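Local coordinates for protein RE68036p (Drosophila melanogaster, PDB 1SQH) that is of uncertain function but belongs to the acetyltransferase superfamily and is probably an acyltransferase, possibly acting on glycine, at residues V93-W98 / L129-R134; I226-F231 / R262-T267. One frame throughout, in Å; residues are numbered along the deposited sequence.

Interaction 1: V93-W98 / L129-R134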
ATOM      1  N   VAL A  93       2.759  10.182   2.964  1.00 28.00           N
ATOM      2  CA  VAL A  93       3.979  10.050   3.743  1.00 28.13           C
ATOM      3  C   VAL A  93       4.003   8.775   4.573  1.00 27.33           C
ATOM      4  O   VAL A  93       3.010   8.395   5.198  1.00 27.16           O
ATOM      5  CB  VAL A  93       4.169  11.256   4.716  1.00 28.75           C
ATOM      6  CG1 VAL A  93       5.512  11.162   5.411  1.00 25.51           C
ATOM      7  CG2 VAL A  93       4.065  12.569   3.959  1.00 29.25           C
ATOM      8  N   SER A  94       5.150   8.110   4.552  1.00 27.77           N
ATOM      9  CA  SER A  94       5.370   6.898   5.333  1.00 26.19           C
ATOM     10  C   SER A  94       6.657   7.142   6.102  1.00 25.12           C
ATOM     11  O   SER A  94       7.546   7.838   5.613  1.00 26.21           O
ATOM     12  CB  SER A  94       5.552   5.672   4.430  1.00 25.51           C
ATOM     13  OG  SER A  94       5.863   4.527   5.208  1.00 19.99           O
ATOM     14  N   PHE A  95       6.761   6.580   7.298  1.00 24.17           N
ATOM     15  CA  PHE A  95       7.966   6.761   8.090  1.00 23.92           C
ATOM     16  C   PHE A  95       8.067   5.761   9.233  1.00 23.45           C
ATOM     17  O   PHE A  95       7.063   5.226   9.706  1.00 23.19           O
ATOM     18  CB  PHE A  95       8.019   8.184   8.648  1.00 22.36           C
ATOM     19  CG  PHE A  95       6.842   8.542   9.512  1.00 23.77           C
ATOM     20  CD1 PHE A  95       6.783   8.135  10.841  1.00 23.31           C
ATOM     21  CD2 PHE A  95       5.776   9.268   8.986  1.00 23.55           C
ATOM     22  CE1 PHE A  95       5.677   8.455  11.640  1.00 23.88           C
ATOM     23  CE2 PHE A  95       4.670   9.590   9.776  1.00 24.27           C
ATOM     24  CZ  PHE A  95       4.624   9.179  11.103  1.00 23.54           C
ATOM     25  N   PHE A  96       9.300   5.516   9.662  1.00 22.66           N
ATOM     26  CA  PHE A  96       9.569   4.609  10.759  1.00 22.26           C
ATOM     27  C   PHE A  96      10.991   4.788  11.255  1.00 22.00           C
ATOM     28  O   PHE A  96      11.821   5.412  10.606  1.00 20.57           O
ATOM     29  CB  PHE A  96       9.390   3.139  10.347  1.00 19.42           C
ATOM     30  CG  PHE A  96       9.207   2.217  11.519  1.00 17.69           C
ATOM     31  CD1 PHE A  96       7.964   2.112  12.140  1.00 17.80           C
ATOM     32  CD2 PHE A  96      10.294   1.535  12.073  1.00 18.19           C
ATOM     33  CE1 PHE A  96       7.795   1.344  13.298  1.00 16.61           C
ATOM     34  CE2 PHE A  96      10.149   0.765  13.230  1.00 16.50           C
ATOM     35  CZ  PHE A  96       8.893   0.670  13.845  1.00 17.36           C
ATOM     36  N   SER A  97      11.243   4.227  12.425  1.00 22.95           N
ATOM     37  CA  SER A  97      12.550   4.235  13.058  1.00 25.86           C
ATOM     38  C   SER A  97      12.371   3.373  14.288  1.00 26.55           C
ATOM     39  O   SER A  97      11.279   3.331  14.860  1.00 25.93           O
ATOM     40  CB  SER A  97      12.973   5.645  13.480  1.00 25.99           C
ATOM     41  OG  SER A  97      14.221   5.579  14.160  1.00 24.27           O
ATOM     42  N   TRP A  98      13.419   2.668  14.693  1.00 28.70           N
ATOM     43  CA  TRP A  98      13.296   1.831  15.870  1.00 31.37           C
ATOM     44  C   TRP A  98      14.159   2.302  17.026  1.00 33.47           C
ATOM     45  O   TRP A  98      14.553   1.509  17.876  1.00 34.53           O
ATOM     46  CB  TRP A  98      13.588   0.362  15.526  1.00 29.79           C
ATOM     47  CG  TRP A  98      14.947   0.068  14.956  1.00 28.03           C
ATOM     48  CD1 TRP A  98      16.132   0.042  15.627  1.00 26.72           C
ATOM     49  CD2 TRP A  98      15.240  -0.306  13.606  1.00 27.70           C
ATOM     50  NE1 TRP A  98      17.148  -0.330  14.781  1.00 25.54           N
ATOM     51  CE2 TRP A  98      16.628  -0.549  13.533  1.00 25.57           C
ATOM     52  CE3 TRP A  98      14.458  -0.463  12.448  1.00 27.90           C
ATOM     53  CZ2 TRP A  98      17.259  -0.941  12.345  1.00 25.90           C
ATOM     54  CZ3 TRP A  98      15.090  -0.857  11.263  1.00 28.12           C
ATOM     55  CH2 TRP A  98      16.480  -1.089  11.226  1.00 26.74           C
ATOM     56  N   LEU A 129       1.051   2.745  15.728  1.00 28.43           N
ATOM     57  CA  LEU A 129       0.218   3.257  16.813  1.00 31.47           C
ATOM     58  C   LEU A 129       0.983   4.153  17.790  1.00 32.95           C
ATOM     59  O   LEU A 129       0.393   5.018  18.436  1.00 35.34           O
ATOM     60  CB  LEU A 129      -0.424   2.095  17.573  1.00 32.00           C
ATOM     61  CG  LEU A 129      -1.411   1.291  16.724  1.00 35.06           C
ATOM     62  CD1 LEU A 129      -1.919   0.085  17.500  1.00 34.86           C
ATOM     63  CD2 LEU A 129      -2.561   2.197  16.304  1.00 35.48           C
ATOM     64  N   GLY A 130       2.292   3.953  17.890  1.00 32.46           N
ATOM     65  CA  GLY A 130       3.077   4.751  18.809  1.00 32.46           C
ATOM     66  C   GLY A 130       3.459   6.121  18.285  1.00 32.18           C
ATOM     67  O   GLY A 130       4.036   6.923  19.021  1.00 31.96           O
ATOM     68  N   PHE A 131       3.151   6.389  17.019  1.00 31.27           N
ATOM     69  CA  PHE A 131       3.473   7.678  16.415  1.00 31.33           C
ATOM     70  C   PHE A 131       2.209   8.477  16.138  1.00 31.66           C
ATOM     71  O   PHE A 131       2.274   9.682  15.891  1.00 32.79           O
ATOM     72  CB  PHE A 131       4.211   7.511  15.075  1.00 31.31           C
ATOM     73  CG  PHE A 131       5.518   6.771  15.163  1.00 30.35           C
ATOM     74  CD1 PHE A 131       6.406   6.998  16.212  1.00 29.50           C
ATOM     75  CD2 PHE A 131       5.883   5.876  14.158  1.00 29.51           C
ATOM     76  CE1 PHE A 131       7.656   6.338  16.261  1.00 31.41           C
ATOM     77  CE2 PHE A 131       7.122   5.214  14.189  1.00 29.36           C
ATOM     78  CZ  PHE A 131       8.010   5.446  15.244  1.00 29.36           C
ATOM     79  N   CYS A 132       1.060   7.813  16.180  1.00 30.34           N
ATOM     80  CA  CYS A 132      -0.203   8.473  15.879  1.00 31.79           C
ATOM     81  C   CYS A 132      -0.552   9.749  16.650  1.00 33.79           C
ATOM     82  O   CYS A 132      -0.800  10.789  16.036  1.00 33.04           O
ATOM     83  CB  CYS A 132      -1.355   7.470  16.001  1.00 32.14           C
ATOM     84  SG  CYS A 132      -1.384   6.212  14.682  1.00 28.29           S
ATOM     85  N   ASN A 133      -0.573   9.682  17.978  1.00 34.48           N
ATOM     86  CA  ASN A 133      -0.936  10.854  18.777  1.00 36.36           C
ATOM     87  C   ASN A 133       0.007  12.030  18.538  1.00 35.35           C
ATOM     88  O   ASN A 133      -0.431  13.139  18.219  1.00 34.16           O
ATOM     89  CB  ASN A 133      -0.953  10.504  20.272  1.00 39.38           C
ATOM     90  CG  ASN A 133      -1.712  11.534  21.112  1.00 43.55           C
ATOM     91  OD1 ASN A 133      -2.931  11.685  20.979  1.00 44.60           O
ATOM     92  ND2 ASN A 133      -0.990  12.245  21.981  1.00 43.65           N
ATOM     93  N   ARG A 134       1.303  11.786  18.683  1.00 34.22           N
ATOM     94  CA  ARG A 134       2.265  12.850  18.492  1.00 33.88           C
ATOM     95  C   ARG A 134       2.207  13.453  17.094  1.00 33.79           C
ATOM     96  O   ARG A 134       2.264  14.670  16.947  1.00 33.53           O
ATOM     97  CB  ARG A 134       3.677  12.350  18.788  1.00 35.51           C
ATOM     98  CG  ARG A 134       4.720  13.446  18.748  1.00 36.99           C
ATOM     99  CD  ARG A 134       6.054  12.997  19.322  1.00 37.16           C
ATOM    100  NE  ARG A 134       7.021  14.089  19.281  1.00 39.69           N
ATOM    101  CZ  ARG A 134       8.263  14.018  19.748  1.00 40.16           C
ATOM    102  NH1 ARG A 134       8.709  12.897  20.305  1.00 41.91           N
ATOM    103  NH2 ARG A 134       9.064  15.071  19.654  1.00 41.86           N
TER

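Interaction 2: I226-F231 / R262-T267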
ATOM      1  N   ILE A 226      -9.851  -7.707  -8.048  1.00 26.78           N
ATOM      2  CA  ILE A 226      -8.881  -7.674  -6.965  1.00 27.32           C
ATOM      3  C   ILE A 226      -7.546  -7.244  -7.582  1.00 27.71           C
ATOM      4  O   ILE A 226      -7.228  -7.607  -8.715  1.00 27.50           O
ATOM      5  CB  ILE A 226      -8.787  -9.078  -6.289  1.00 28.72           C
ATOM      6  CG1 ILE A 226      -8.207  -8.961  -4.876  1.00 29.04           C
ATOM      7  CG2 ILE A 226      -7.940 -10.017  -7.136  1.00 28.04           C
ATOM      8  CD1 ILE A 226      -6.721  -8.843  -4.844  1.00 31.34           C
ATOM      9  N   PHE A 227      -6.778  -6.449  -6.844  1.00 27.65           N
ATOM     10  CA  PHE A 227      -5.492  -5.947  -7.335  1.00 27.16           C
ATOM     11  C   PHE A 227      -4.333  -6.391  -6.464  1.00 27.45           C
ATOM     12  O   PHE A 227      -4.533  -6.859  -5.340  1.00 28.96           O
ATOM     13  CB  PHE A 227      -5.444  -4.418  -7.289  1.00 25.97           C
ATOM     14  CG  PHE A 227      -6.147  -3.735  -8.406  1.00 27.12           C
ATOM     15  CD1 PHE A 227      -7.527  -3.547  -8.372  1.00 25.99           C
ATOM     16  CD2 PHE A 227      -5.414  -3.215  -9.475  1.00 25.47           C
ATOM     17  CE1 PHE A 227      -8.171  -2.844  -9.388  1.00 27.28           C
ATOM     18  CE2 PHE A 227      -6.044  -2.511 -10.502  1.00 26.44           C
ATOM     19  CZ  PHE A 227      -7.424  -2.320 -10.460  1.00 27.61           C
ATOM     20  N   GLN A 228      -3.117  -6.229  -6.989  1.00 25.01           N
ATOM     21  CA  GLN A 228      -1.926  -6.484  -6.192  1.00 22.30           C
ATOM     22  C   GLN A 228      -1.733  -5.055  -5.687  1.00 20.51           C
ATOM     23  O   GLN A 228      -1.995  -4.116  -6.433  1.00 18.81           O
ATOM     24  CB  GLN A 228      -0.727  -6.881  -7.054  1.00 23.03           C
ATOM     25  CG  GLN A 228       0.510  -7.196  -6.206  1.00 20.79           C
ATOM     26  CD  GLN A 228       1.625  -7.844  -7.001  1.00 20.87           C
ATOM     27  OE1 GLN A 228       2.498  -8.507  -6.436  1.00 26.06           O
ATOM     28  NE2 GLN A 228       1.610  -7.650  -8.309  1.00 18.30           N
ATOM     29  N   ASN A 229      -1.286  -4.863  -4.451  1.00 21.28           N
ATOM     30  CA  ASN A 229      -1.153  -3.496  -3.945  1.00 18.66           C
ATOM     31  C   ASN A 229       0.267  -2.955  -3.818  1.00 19.51           C
ATOM     32  O   ASN A 229       1.223  -3.565  -4.307  1.00 17.04           O
ATOM     33  CB  ASN A 229      -1.891  -3.367  -2.604  1.00 18.02           C
ATOM     34  CG  ASN A 229      -1.194  -4.087  -1.475  1.00 18.74           C
ATOM     35  OD1 ASN A 229      -0.166  -4.738  -1.667  1.00 19.09           O
ATOM     36  ND2 ASN A 229      -1.748  -3.965  -0.276  1.00 19.32           N
ATOM     37  N   ASP A 230       0.407  -1.802  -3.164  1.00 18.34           N
ATOM     38  CA  ASP A 230       1.718  -1.189  -3.013  1.00 21.43           C
ATOM     39  C   ASP A 230       2.599  -1.840  -1.943  1.00 22.07           C
ATOM     40  O   ASP A 230       3.633  -1.294  -1.548  1.00 23.73           O
ATOM     41  CB  ASP A 230       1.587   0.329  -2.784  1.00 22.28           C
ATOM     42  CG  ASP A 230       0.509   0.697  -1.758  1.00 25.09           C
ATOM     43  OD1 ASP A 230      -0.255  -0.187  -1.308  1.00 21.24           O
ATOM     44  OD2 ASP A 230       0.424   1.898  -1.409  1.00 26.98           O
ATOM     45  N   PHE A 231       2.181  -3.018  -1.490  1.00 19.02           N
ATOM     46  CA  PHE A 231       2.938  -3.796  -0.517  1.00 19.19           C
ATOM     47  C   PHE A 231       3.110  -5.190  -1.132  1.00 19.63           C
ATOM     48  O   PHE A 231       3.494  -6.146  -0.450  1.00 17.30           O
ATOM     49  CB  PHE A 231       2.192  -3.916   0.822  1.00 16.74           C
ATOM     50  CG  PHE A 231       2.234  -2.665   1.658  1.00 15.57           C
ATOM     51  CD1 PHE A 231       1.285  -1.660   1.483  1.00 13.37           C
ATOM     52  CD2 PHE A 231       3.240  -2.489   2.614  1.00 16.40           C
ATOM     53  CE1 PHE A 231       1.330  -0.484   2.248  1.00 14.57           C
ATOM     54  CE2 PHE A 231       3.307  -1.324   3.386  1.00 16.77           C
ATOM     55  CZ  PHE A 231       2.345  -0.314   3.206  1.00 18.10           C
ATOM     56  N   ARG A 262       3.272 -17.564  -6.312  1.00 20.26           N
ATOM     57  CA  ARG A 262       3.962 -18.432  -7.248  1.00 22.56           C
ATOM     58  C   ARG A 262       4.747 -17.654  -8.292  1.00 23.82           C
ATOM     59  O   ARG A 262       5.528 -18.226  -9.045  1.00 23.73           O
ATOM     60  CB  ARG A 262       2.968 -19.379  -7.911  1.00 22.71           C
ATOM     61  CG  ARG A 262       2.273 -20.270  -6.908  1.00 24.46           C
ATOM     62  CD  ARG A 262       1.994 -21.621  -7.504  1.00 27.14           C
ATOM     63  NE  ARG A 262       1.421 -22.553  -6.536  1.00 28.23           N
ATOM     64  CZ  ARG A 262       1.182 -23.835  -6.803  1.00 27.66           C
ATOM     65  NH1 ARG A 262       1.469 -24.325  -8.006  1.00 26.53           N
ATOM     66  NH2 ARG A 262       0.659 -24.623  -5.877  1.00 25.46           N
ATOM     67  N   GLY A 263       4.543 -16.343  -8.323  1.00 22.80           N
ATOM     68  CA  GLY A 263       5.252 -15.515  -9.276  1.00 20.89           C
ATOM     69  C   GLY A 263       6.404 -14.798  -8.605  1.00 22.43           C
ATOM     70  O   GLY A 263       7.321 -14.326  -9.270  1.00 21.92           O
ATOM     71  N   GLU A 264       6.366 -14.699  -7.282  1.00 21.09           N
ATOM     72  CA  GLU A 264       7.445 -14.029  -6.577  1.00 23.04           C
ATOM     73  C   GLU A 264       7.467 -14.498  -5.138  1.00 25.10           C
ATOM     74  O   GLU A 264       6.453 -14.974  -4.603  1.00 26.22           O
ATOM     75  CB  GLU A 264       7.281 -12.495  -6.652  1.00 21.63           C
ATOM     76  CG  GLU A 264       6.164 -11.910  -5.774  1.00 22.54           C
ATOM     77  CD  GLU A 264       5.807 -10.464  -6.136  1.00 22.25           C
ATOM     78  OE1 GLU A 264       4.794 -10.248  -6.840  1.00 19.55           O
ATOM     79  OE2 GLU A 264       6.545  -9.546  -5.720  1.00 22.29           O
ATOM     80  N   GLU A 265       8.626 -14.376  -4.506  1.00 25.91           N
ATOM     81  CA  GLU A 265       8.746 -14.803  -3.132  1.00 26.98           C
ATOM     82  C   GLU A 265       8.577 -13.690  -2.103  1.00 24.37           C
ATOM     83  O   GLU A 265       9.510 -12.958  -1.814  1.00 25.08           O
ATOM     84  CB  GLU A 265      10.086 -15.494  -2.889  1.00 30.01           C
ATOM     85  CG  GLU A 265      10.176 -16.095  -1.483  1.00 35.16           C
ATOM     86  CD  GLU A 265      11.523 -16.729  -1.178  1.00 39.72           C
ATOM     87  OE1 GLU A 265      12.525 -15.985  -1.079  1.00 40.76           O
ATOM     88  OE2 GLU A 265      11.580 -17.973  -1.034  1.00 41.01           O
ATOM     89  N   ILE A 266       7.370 -13.558  -1.575  1.00 22.28           N
ATOM     90  CA  ILE A 266       7.103 -12.594  -0.521  1.00 20.98           C
ATOM     91  C   ILE A 266       5.902 -13.032   0.282  1.00 20.51           C
ATOM     92  O   ILE A 266       5.113 -13.876  -0.142  1.00 19.49           O
ATOM     93  CB  ILE A 266       6.830 -11.153  -1.027  1.00 20.77           C
ATOM     94  CG1 ILE A 266       6.115 -11.189  -2.368  1.00 21.39           C
ATOM     95  CG2 ILE A 266       8.111 -10.348  -1.030  1.00 24.33           C
ATOM     96  CD1 ILE A 266       4.690 -11.646  -2.284  1.00 18.36           C
ATOM     97  N   THR A 267       5.791 -12.462   1.469  1.00 20.56           N
ATOM     98  CA  THR A 267       4.679 -12.736   2.356  1.00 20.09           C
ATOM     99  C   THR A 267       3.469 -12.054   1.728  1.00 19.16           C
ATOM    100  O   THR A 267       3.579 -10.931   1.235  1.00 20.86           O
ATOM    101  CB  THR A 267       4.927 -12.080   3.708  1.00 18.90           C
ATOM    102  OG1 THR A 267       6.273 -12.347   4.109  1.00 16.28           O
ATOM    103  CG2 THR A 267       3.951 -12.597   4.746  1.00 19.00           C
TER
HETATM  104  O   HOH W   1       2.229  -8.487   0.730  1.00 27.03           O

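Interaction 1: V93-W98 / L129-R134
Phe131 carries its ring anti to the carbonyl carbon (chi1 -60°), which sends it from the region where helix 129-141 begins toward strand 91-96, while Phe95 holds CG between its own backbone N and carbonyl carbon, bringing its ring back to meet it. The two side chains run alongside each other, pointing contrary ways, with their ring planes inclined at 47°, an oblique pair that touches most closely at Phe95 CE1 and Phe131 CD2, 3.6 Å apart. Phe131 CB also lies in the plane of the Phe95 ring, at its edge, 3.9 Å from Phe95 CE1. Phe96 approaches differently. Its side chain crosses that of Phe131 at about a right angle, and the edge of Phe131 is directed at the face of Phe96 in an offset edge-to-face pair, Phe131 CE2 lying 3.8 Å from Phe96 CD1. At the far end of the ring, Ser97 O sits in the plane of Phe131, 3.9 Å from Phe131 CZ. The case illustrates how a single aromatic side chain can engage three consecutive residues, each by a different geometry, within one cluster. Were Phe131 replaced by an alanine, Phe96 would probably lose its edge-on neighbour and a gap would be likely to open beside Phe95. Leu106 of helix 104-112 touches both Phe95 and Phe131, whereas Tyr25 and Phe29 of helix 15-29 pack on Phe96. The aromatic cluster therefore joins strand 91-96 to the helix that directly follows its parallel neighbour, strand 123-128, a strand-helix-strand-helix succession consistent with the GNAT fold.

Interaction 2: I226-F231 / R262-T267
Glu264 faces Gln228 where helix 248-263 of the FR47-like, GNAT-type region gives way to the loop before strand 268-273, opposite the end of strand 222-228. After Gly263 comes the side chain that makes the direct contact. Glu264 has CG between its backbone N and carbonyl carbon (chi1 74°) and an extended chain beyond, which carries the carboxylate across to the similarly extended Gln228, arriving from the opposite direction. The amide and carboxylate planes stand 81° apart, nearly perpendicular. Glu264 OE1 and Gln228 OE1, as modelled, lie 2.9 Å apart; the amide's oxygen and nitrogen may well be exchanged, in which case this could be a hydrogen bond. The other carboxylate oxygen, OE2, forms a salt bridge to Lys44 NZ and is hydrogen-bonded to the hydroxyl of Tyr40, both on helix 34-51; the lysine would be expected to favour the charged form of the acid. Two residues on, Ile266 N makes a weak bond back to Glu264 O, and the Ile266 side chain packs against Tyr40 and Ile260. Thr267 ends the passage, with OG1 bonded to Ile31 O. On the other segment, Asn229 OD1 accepts from Phe231 N at 2.9 Å in an Asx turn, with the donor above the carbonyl plane. This turn precedes the Phe231 carbonyl, and a water donating to Phe231 O spans the two segments. Its second bond goes to the backbone of the loop, the water oxygen lying 2.8 Å from Thr267 O.

Both interactions are partly buried, yet they make a useful contrast. Interaction 1 is mainly aromatic in character and covers more than twice the surface of interaction 2, whose two segments meet through a single pair of polar side chains and a shared water. They lie on opposite sides of the chain's centre, in the N-terminal and C-terminal acetyltransferase-like parts of the chain, and use different elements: a strand with the start of a helix in 93-98/129-134, a strand end with a helix exit in 226-231/262-267. The N-terminal part is present at both, since helix 15-29 flanks interaction 1 and helix 34-51 supplies a cation to interaction 2. Their centres are about 25 Å apart and they do not touch.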